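Local coordinates for hypothetical protein TT1662 (Thermus thermophilus, PDB 1UFO), which is probably a hydrolase of the alpha/beta hydrolase fold, its natural substrate not established, at residues Leu133-Pro145 with Asp183-Ala197. Numbering follows the deposited sequence.
Sequences LAFIGSGFPMKLP and DHIVPLARMEKTLEA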
loop_
_atom_site.group_PDB
_atom_site.type_symbol
_atom_site.label_atom_id
_atom_site.label_comp_id
_atom_site.label_asym_id
_atom_site.label_seq_id
_atom_site.Cartn_x
_atom_site.Cartn_y
_atom_site.Cartn_z
ATOM N N LEU A 133 -11.188 0.088 -4.813
ATOM C CA LEU A 133 -10.044 1.008 -4.658
ATOM C C LEU A 133 -10.647 2.411 -4.586
ATOM O O LEU A 133 -11.393 2.841 -5.453
ATOM C CB LEU A 133 -9.096 0.968 -5.885
ATOM C CG LEU A 133 -8.579 -0.444 -6.209
ATOM C CD1 LEU A 133 -7.657 -0.304 -7.446
ATOM C CD2 LEU A 133 -7.701 -0.983 -5.054
ATOM N N ALA A 134 -10.330 3.148 -3.507
ATOM C CA ALA A 134 -10.814 4.509 -3.340
ATOM C C ALA A 134 -9.564 5.392 -3.387
ATOM O O ALA A 134 -8.788 5.498 -2.426
ATOM C CB ALA A 134 -11.536 4.630 -1.941
ATOM N N PHE A 135 -9.382 6.031 -4.565
ATOM C CA PHE A 135 -8.231 6.867 -4.760
ATOM C C PHE A 135 -8.565 8.327 -4.431
ATOM O O PHE A 135 -9.627 8.799 -4.780
ATOM C CB PHE A 135 -7.829 6.877 -6.223
ATOM C CG PHE A 135 -7.285 5.591 -6.728
ATOM C CD1 PHE A 135 -8.119 4.664 -7.392
ATOM C CD2 PHE A 135 -5.895 5.306 -6.640
ATOM C CE1 PHE A 135 -7.591 3.506 -7.951
ATOM C CE2 PHE A 135 -5.367 4.159 -7.194
ATOM C CZ PHE A 135 -6.208 3.229 -7.868
ATOM N N ILE A 136 -7.641 8.975 -3.724
ATOM C CA ILE A 136 -7.717 10.416 -3.401
ATOM C C ILE A 136 -9.107 10.918 -2.996
ATOM O O ILE A 136 -9.589 11.950 -3.445
ATOM C CB ILE A 136 -7.093 11.273 -4.595
ATOM C CG1 ILE A 136 -7.974 11.224 -5.872
ATOM C CG2 ILE A 136 -5.635 10.740 -4.849
ATOM C CD1 ILE A 136 -7.256 12.139 -7.002
ATOM N N GLY A 137 -9.703 10.181 -2.074
ATOM C CA GLY A 137 -11.063 10.478 -1.683
ATOM C C GLY A 137 -11.422 10.168 -0.257
ATOM O O GLY A 137 -10.553 9.938 0.587
ATOM N N SER A 138 -12.733 10.109 -0.028
ATOM C CA SER A 138 -13.263 9.965 1.319
ATOM C C SER A 138 -14.694 9.459 1.299
ATOM O O SER A 138 -15.388 9.561 0.251
ATOM C CB SER A 138 -13.207 11.360 1.954
ATOM O OG SER A 138 -13.922 11.413 3.193
ATOM N N GLY A 139 -15.090 8.867 2.423
ATOM C CA GLY A 139 -16.439 8.350 2.639
ATOM C C GLY A 139 -17.401 9.368 3.275
ATOM O O GLY A 139 -18.530 9.021 3.592
ATOM N N PHE A 140 -16.920 10.576 3.483
ATOM C CA PHE A 140 -17.710 11.660 3.961
ATOM C C PHE A 140 -17.722 12.719 2.899
ATOM O O PHE A 140 -16.737 12.923 2.191
ATOM C CB PHE A 140 -17.112 12.315 5.218
ATOM C CG PHE A 140 -17.209 11.460 6.451
ATOM C CD1 PHE A 140 -16.272 10.444 6.737
ATOM C CD2 PHE A 140 -18.275 11.646 7.315
ATOM C CE1 PHE A 140 -16.443 9.629 7.887
ATOM C CE2 PHE A 140 -18.443 10.852 8.447
ATOM C CZ PHE A 140 -17.550 9.846 8.746
ATOM N N PRO A 141 -18.850 13.465 2.793
ATOM C CA PRO A 141 -18.929 14.549 1.813
ATOM C C PRO A 141 -18.055 15.692 2.313
ATOM O O PRO A 141 -17.702 15.733 3.482
ATOM C CB PRO A 141 -20.399 14.939 1.784
ATOM C CG PRO A 141 -20.833 14.667 3.213
ATOM C CD PRO A 141 -20.098 13.325 3.567
HETATM N N MSE A 142 -17.629 16.514 1.380
HETATM C CA MSE A 142 -16.755 17.609 1.755
HETATM C C MSE A 142 -17.311 18.493 2.824
HETATM O O MSE A 142 -18.506 18.656 3.027
HETATM C CB MSE A 142 -16.418 18.459 0.516
HETATM C CG MSE A 142 -17.622 19.278 -0.010
HETATM SE SE MSE A 142 -17.149 20.307 -1.592
HETATM C CE MSE A 142 -17.661 19.078 -2.888
ATOM N N LYS A 143 -16.395 19.105 3.550
ATOM C CA LYS A 143 -16.819 20.064 4.552
ATOM C C LYS A 143 -17.609 21.137 3.811
ATOM O O LYS A 143 -17.159 21.634 2.796
ATOM C CB LYS A 143 -15.549 20.621 5.198
ATOM C CG LYS A 143 -14.548 19.471 5.335
ATOM C CD LYS A 143 -13.467 19.637 6.406
ATOM C CE LYS A 143 -12.162 18.879 5.967
ATOM N NZ LYS A 143 -11.581 19.503 4.780
ATOM N N LEU A 144 -18.754 21.542 4.371
ATOM C CA LEU A 144 -19.627 22.516 3.725
ATOM C C LEU A 144 -19.079 23.927 3.811
ATOM O O LEU A 144 -19.030 24.490 4.892
ATOM C CB LEU A 144 -21.027 22.456 4.358
ATOM C CG LEU A 144 -22.075 23.024 3.417
ATOM C CD1 LEU A 144 -22.334 22.084 2.285
ATOM C CD2 LEU A 144 -23.404 23.262 4.213
ATOM N N PRO A 145 -18.668 24.514 2.685
ATOM C CA PRO A 145 -18.104 25.889 2.728
ATOM C C PRO A 145 -19.171 26.890 3.071
ATOM O O PRO A 145 -20.326 26.685 2.782
ATOM C CB PRO A 145 -17.600 26.128 1.319
ATOM C CG PRO A 145 -17.638 24.690 0.617
ATOM C CD PRO A 145 -18.767 24.012 1.314
ATOM N N ASP A 183 -2.462 16.280 -0.013
ATOM C CA ASP A 183 -3.690 16.627 -0.737
ATOM C C ASP A 183 -4.485 17.691 0.059
ATOM O O ASP A 183 -4.745 17.514 1.256
ATOM C CB ASP A 183 -4.522 15.298 -0.850
ATOM C CG ASP A 183 -5.796 15.448 -1.664
ATOM O OD1 ASP A 183 -6.308 14.379 -2.145
ATOM O OD2 ASP A 183 -6.296 16.562 -1.833
ATOM N N HIS A 184 -4.802 18.807 -0.581
ATOM C CA HIS A 184 -5.602 19.801 0.130
ATOM C C HIS A 184 -7.033 19.869 -0.360
ATOM O O HIS A 184 -7.847 20.542 0.274
ATOM C CB HIS A 184 -4.934 21.178 0.038
ATOM C CG HIS A 184 -3.522 21.175 0.530
ATOM N ND1 HIS A 184 -3.178 20.730 1.792
ATOM C CD2 HIS A 184 -2.357 21.551 -0.069
ATOM C CE1 HIS A 184 -1.869 20.848 1.955
ATOM N NE2 HIS A 184 -1.343 21.342 0.842
ATOM N N ILE A 185 -7.359 19.184 -1.441
ATOM C CA ILE A 185 -8.749 19.142 -1.927
ATOM C C ILE A 185 -9.532 18.136 -1.015
ATOM O O ILE A 185 -10.668 18.393 -0.558
ATOM C CB ILE A 185 -8.750 18.735 -3.376
ATOM C CG1 ILE A 185 -8.065 19.837 -4.225
ATOM C CG2 ILE A 185 -10.151 18.490 -3.789
ATOM C CD1 ILE A 185 -7.771 19.537 -5.671
ATOM N N VAL A 186 -8.920 16.968 -0.770
ATOM C CA VAL A 186 -9.435 15.997 0.197
ATOM C C VAL A 186 -8.304 15.810 1.200
ATOM O O VAL A 186 -7.365 15.039 0.979
ATOM C CB VAL A 186 -9.788 14.677 -0.408
ATOM C CG1 VAL A 186 -10.286 13.700 0.699
ATOM C CG2 VAL A 186 -10.888 14.909 -1.490
ATOM N N PRO A 187 -8.355 16.552 2.332
ATOM C CA PRO A 187 -7.283 16.452 3.342
ATOM C C PRO A 187 -7.106 15.023 3.801
ATOM O O PRO A 187 -8.079 14.284 3.947
ATOM C CB PRO A 187 -7.835 17.286 4.516
ATOM C CG PRO A 187 -8.663 18.372 3.777
ATOM C CD PRO A 187 -9.400 17.530 2.759
ATOM N N LEU A 188 -5.850 14.639 4.030
ATOM C CA LEU A 188 -5.552 13.322 4.569
ATOM C C LEU A 188 -6.420 12.954 5.757
ATOM O O LEU A 188 -6.896 11.796 5.883
ATOM C CB LEU A 188 -4.066 13.224 4.950
ATOM C CG LEU A 188 -3.600 11.864 5.501
ATOM C CD1 LEU A 188 -3.592 10.891 4.343
ATOM C CD2 LEU A 188 -2.188 11.965 6.099
ATOM N N ALA A 189 -6.739 13.945 6.599
ATOM C CA ALA A 189 -7.542 13.630 7.762
ATOM C C ALA A 189 -8.965 13.135 7.427
ATOM O O ALA A 189 -9.516 12.385 8.224
ATOM C CB ALA A 189 -7.616 14.885 8.678
ATOM N N ARG A 190 -9.511 13.553 6.291
ATOM C CA ARG A 190 -10.878 13.080 5.893
ATOM C C ARG A 190 -10.799 11.581 5.549
ATOM O O ARG A 190 -11.749 10.806 5.774
ATOM C CB ARG A 190 -11.414 13.849 4.669
ATOM C CG ARG A 190 -11.588 15.350 5.020
ATOM C CD ARG A 190 -12.486 15.524 6.191
ATOM N NE ARG A 190 -13.828 15.612 5.718
ATOM C CZ ARG A 190 -14.867 15.872 6.473
ATOM N NH1 ARG A 190 -16.045 15.893 5.891
ATOM N NH2 ARG A 190 -14.729 16.157 7.759
HETATM N N MSE A 191 -9.721 11.158 4.887
HETATM C CA MSE A 191 -9.554 9.759 4.580
HETATM C C MSE A 191 -9.356 8.989 5.871
HETATM O O MSE A 191 -9.925 7.959 6.083
HETATM C CB MSE A 191 -8.345 9.572 3.664
HETATM C CG MSE A 191 -8.105 8.062 3.280
HETATM SE SE MSE A 191 -7.080 7.065 4.590
HETATM C CE MSE A 191 -5.570 7.565 3.705
ATOM N N GLU A 192 -8.595 9.559 6.812
ATOM C CA GLU A 192 -8.384 8.821 8.072
ATOM C C GLU A 192 -9.744 8.702 8.883
ATOM O O GLU A 192 -10.015 7.644 9.488
ATOM C CB GLU A 192 -7.305 9.595 8.885
ATOM C CG GLU A 192 -5.909 9.369 8.281
ATOM C CD GLU A 192 -4.769 10.318 8.845
ATOM O OE1 GLU A 192 -5.001 11.545 9.146
ATOM O OE2 GLU A 192 -3.606 9.868 8.958
ATOM N N LYS A 193 -10.537 9.765 8.817
ATOM C CA LYS A 193 -11.845 9.809 9.502
ATOM C C LYS A 193 -12.737 8.749 8.859
ATOM O O LYS A 193 -13.541 8.082 9.534
ATOM C CB LYS A 193 -12.475 11.160 9.312
ATOM C CG LYS A 193 -13.832 11.397 9.939
ATOM C CD LYS A 193 -14.252 12.731 9.410
ATOM C CE LYS A 193 -15.707 12.959 9.418
ATOM N NZ LYS A 193 -16.103 13.245 10.822
ATOM N N THR A 194 -12.568 8.578 7.538
ATOM C CA THR A 194 -13.375 7.515 6.898
ATOM C C THR A 194 -13.034 6.118 7.458
ATOM O O THR A 194 -13.891 5.293 7.835
ATOM C CB THR A 194 -13.085 7.540 5.372
ATOM O OG1 THR A 194 -13.553 8.766 4.853
ATOM C CG2 THR A 194 -13.802 6.414 4.614
ATOM N N LEU A 195 -11.733 5.814 7.509
ATOM C CA LEU A 195 -11.307 4.529 7.973
ATOM C C LEU A 195 -11.629 4.306 9.440
ATOM O O LEU A 195 -11.948 3.247 9.799
ATOM C CB LEU A 195 -9.814 4.342 7.716
ATOM C CG LEU A 195 -9.470 3.533 6.444
ATOM C CD1 LEU A 195 -10.104 3.977 5.203
ATOM C CD2 LEU A 195 -8.014 3.647 6.305
ATOM N N GLU A 196 -11.534 5.337 10.249
ATOM C CA GLU A 196 -11.821 5.182 11.655
ATOM C C GLU A 196 -13.316 4.933 11.863
ATOM O O GLU A 196 -13.702 4.134 12.743
ATOM C CB GLU A 196 -11.372 6.429 12.422
ATOM C CG GLU A 196 -11.664 6.209 13.963
ATOM C CD GLU A 196 -11.118 4.836 14.495
ATOM O OE1 GLU A 196 -9.916 4.558 14.292
ATOM O OE2 GLU A 196 -11.890 4.016 15.089
ATOM N N ALA A 197 -14.175 5.525 11.013
ATOM C CA ALA A 197 -15.598 5.307 11.155
ATOM C C ALA A 197 -15.933 3.888 10.767
ATOM O O ALA A 197 -16.854 3.247 11.324
ATOM C CB ALA A 197 -16.423 6.306 10.315
HETATM O O HOH W 1 -14.525 14.196 3.368
#
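G139 N donates to T194 OG1 (2.9 Å, 164° at the hydrogen), tying the loop after strand 132-135 of this alpha/beta hydrolase fold to helix 188-198. T194 OG1 in turn donates to R190 O, so the hydroxyl links loop backbone to helix backbone. Packing is tight here: T194 CG2 lies 3.5 Å from G139 N. S138 OG, anti to its own nitrogen (chi1 169°), accepts from F140 N in an ST turn. Closer to the strand, D183 OD1 sits 4.0 Å from I136 CB and is hydrogen-bonded to H217 ND1, consistent with a Ser-His-Asp triad completed by S113.

The outer side is more solvent-facing: K143 and K193 are exposed, F140 and R190 partly so. K193 CE makes a CH-pi contact 3.4 Å from the F140 centroid, and NZ adds a cation-pi interaction at 4.3 Å. R190, bent at chi2 and chi3, donates from NH1 to P141 O (2.9 Å), which lies in the guanidinium plane, while K143 CG covers one face. With R190 cut back to an alanine, P141 O would probably lose its NH1 donor and K143 the flat surface beneath its chain. A water accepts from R190 NE and donates to F140 O at 2.8 Å.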